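Local coordinates for envelope glycoprotein (Bourbon virus, PDB 5ZKX) that probably mediates fusion of the viral and host membranes as a trimeric class III fusion protein related to baculovirus gp64, seen here in its postfusion form, at residues Arg332-Gly335 with Ala336-Lys340. Sequence-based numbering, arbitrary orientation.
Sequences RLIG and ALLEK
Leu333 and Leu337 meet on a helix of barely two turns, where Leu337 N bonds to Leu333 O (2.9 Å) and Leu338 N to Ile334 O. Ala336 N reaches Arg332 O in a longer bond of 3.2 Å. The helix closes in a Schellman motif: Glu339 takes positive phi (61°), which turns the chain back so that Lys340 N bonds to Gly335 O, and Glu339 N bonds weakly to Ala336 O. Gly335, with no side chain, allows Lys340 O to lie 3.1 Å from its CA where the chain turns back.

Between the two leucines, CG of Leu333 lies 4.0 Å from CD1 of Leu337. Leu333 holds CG anti to its backbone N (chi1 168°), whereas Leu337 swings CG beside its own N (chi1 -57°), and the two branched ends cross at an angle. One residue further along, CG2 of Ile334 comes within 4.2 Å of CD1 of Leu338, a looser apolar touch. Small Ala336 adds only a methyl, its CB resting 3.4 Å from Leu333 O.

These apolar side chains serve a short helix folded back on the long helix 284-329: Leu333 packs on Leu326, Ile334 on Val323 and Ala327, and Leu337 on Val323. Leu337 and Leu338 also meet Leu398 and Ile396 of the third subunit, and Ile334 meets Phe15 of the second. At the start of the helix, Arg332 lies against Cys4 of the second subunit and bonds through NE to Met342 O, tying this end to strand 342-346 beyond the turn.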
loop_
_atom_site.group_PDB
_atom_site.type_symbol
_atom_site.label_atom_id
_atom_site.label_comp_id
_atom_site.label_asym_id
_atom_site.label_seq_id
_atom_site.Cartn_x
_atom_site.Cartn_y
_atom_site.Cartn_z
ATOM N N ARG A 332 17.604 -47.936 -38.679
ATOM C CA ARG A 332 17.573 -48.165 -37.241
ATOM C C ARG A 332 17.468 -46.876 -36.438
ATOM O O ARG A 332 17.384 -46.933 -35.208
ATOM C CB ARG A 332 18.818 -48.940 -36.803
ATOM C CG ARG A 332 18.944 -50.312 -37.433
ATOM C CD ARG A 332 17.775 -51.202 -37.053
ATOM N NE ARG A 332 17.578 -51.246 -35.608
ATOM C CZ ARG A 332 18.273 -52.020 -34.781
ATOM N NH1 ARG A 332 19.215 -52.823 -35.251
ATOM N NH2 ARG A 332 18.025 -51.989 -33.479
ATOM N N LEU A 333 17.456 -45.720 -37.109
ATOM C CA LEU A 333 17.504 -44.438 -36.411
ATOM C C LEU A 333 16.231 -44.188 -35.613
ATOM O O LEU A 333 16.288 -43.817 -34.435
ATOM C CB LEU A 333 17.740 -43.311 -37.416
ATOM C CG LEU A 333 17.532 -41.885 -36.907
ATOM C CD1 LEU A 333 18.603 -41.516 -35.888
ATOM C CD2 LEU A 333 17.523 -40.900 -38.062
ATOM N N ILE A 334 15.069 -44.384 -36.242
ATOM C CA ILE A 334 13.798 -44.130 -35.569
ATOM C C ILE A 334 13.678 -44.981 -34.310
ATOM O O ILE A 334 13.125 -44.542 -33.295
ATOM C CB ILE A 334 12.629 -44.372 -36.543
ATOM C CG1 ILE A 334 12.643 -43.312 -37.646
ATOM C CG2 ILE A 334 11.296 -44.361 -35.814
ATOM C CD1 ILE A 334 11.542 -43.478 -38.666
ATOM N N GLY A 335 14.213 -46.201 -34.349
ATOM C CA GLY A 335 14.219 -47.026 -33.155
ATOM C C GLY A 335 15.122 -46.477 -32.066
ATOM O O GLY A 335 14.820 -46.602 -30.875
ATOM N N ALA A 336 16.244 -45.867 -32.455
ATOM C CA ALA A 336 17.136 -45.265 -31.471
ATOM C C ALA A 336 16.518 -44.012 -30.864
ATOM O O ALA A 336 16.701 -43.737 -29.673
ATOM C CB ALA A 336 18.484 -44.947 -32.113
ATOM N N LEU A 337 15.783 -43.242 -31.668
ATOM C CA LEU A 337 15.076 -42.080 -31.138
ATOM C C LEU A 337 13.976 -42.496 -30.168
ATOM O O LEU A 337 13.780 -41.854 -29.130
ATOM C CB LEU A 337 14.495 -41.258 -32.286
ATOM C CG LEU A 337 15.515 -40.775 -33.316
ATOM C CD1 LEU A 337 14.812 -40.119 -34.487
ATOM C CD2 LEU A 337 16.512 -39.823 -32.678
ATOM N N LEU A 338 13.246 -43.563 -30.489
ATOM C CA LEU A 338 12.188 -44.052 -29.618
ATOM C C LEU A 338 12.703 -44.952 -28.507
ATOM O O LEU A 338 11.912 -45.359 -27.648
ATOM C CB LEU A 338 11.140 -44.803 -30.440
ATOM C CG LEU A 338 10.325 -43.926 -31.385
ATOM C CD1 LEU A 338 9.298 -44.762 -32.127
ATOM C CD2 LEU A 338 9.657 -42.806 -30.606
ATOM N N GLU A 339 13.998 -45.273 -28.509
ATOM C CA GLU A 339 14.617 -46.127 -27.495
ATOM C C GLU A 339 14.000 -47.524 -27.469
ATOM O O GLU A 339 13.990 -48.193 -26.432
ATOM C CB GLU A 339 14.550 -45.481 -26.108
ATOM C CG GLU A 339 15.375 -44.213 -25.976
ATOM C CD GLU A 339 15.303 -43.617 -24.584
ATOM O OE1 GLU A 339 14.299 -42.943 -24.276
ATOM O OE2 GLU A 339 16.250 -43.826 -23.797
ATOM N N LYS A 340 13.477 -47.976 -28.607
ATOM C CA LYS A 340 12.996 -49.339 -28.766
ATOM C C LYS A 340 13.646 -49.949 -29.999
ATOM O O LYS A 340 13.722 -49.296 -31.044
ATOM C CB LYS A 340 11.463 -49.387 -28.905
ATOM C CG LYS A 340 10.721 -48.281 -28.171
ATOM C CD LYS A 340 9.336 -48.052 -28.766
ATOM C CE LYS A 340 8.603 -46.921 -28.053
ATOM N NZ LYS A 340 7.159 -46.867 -28.421
#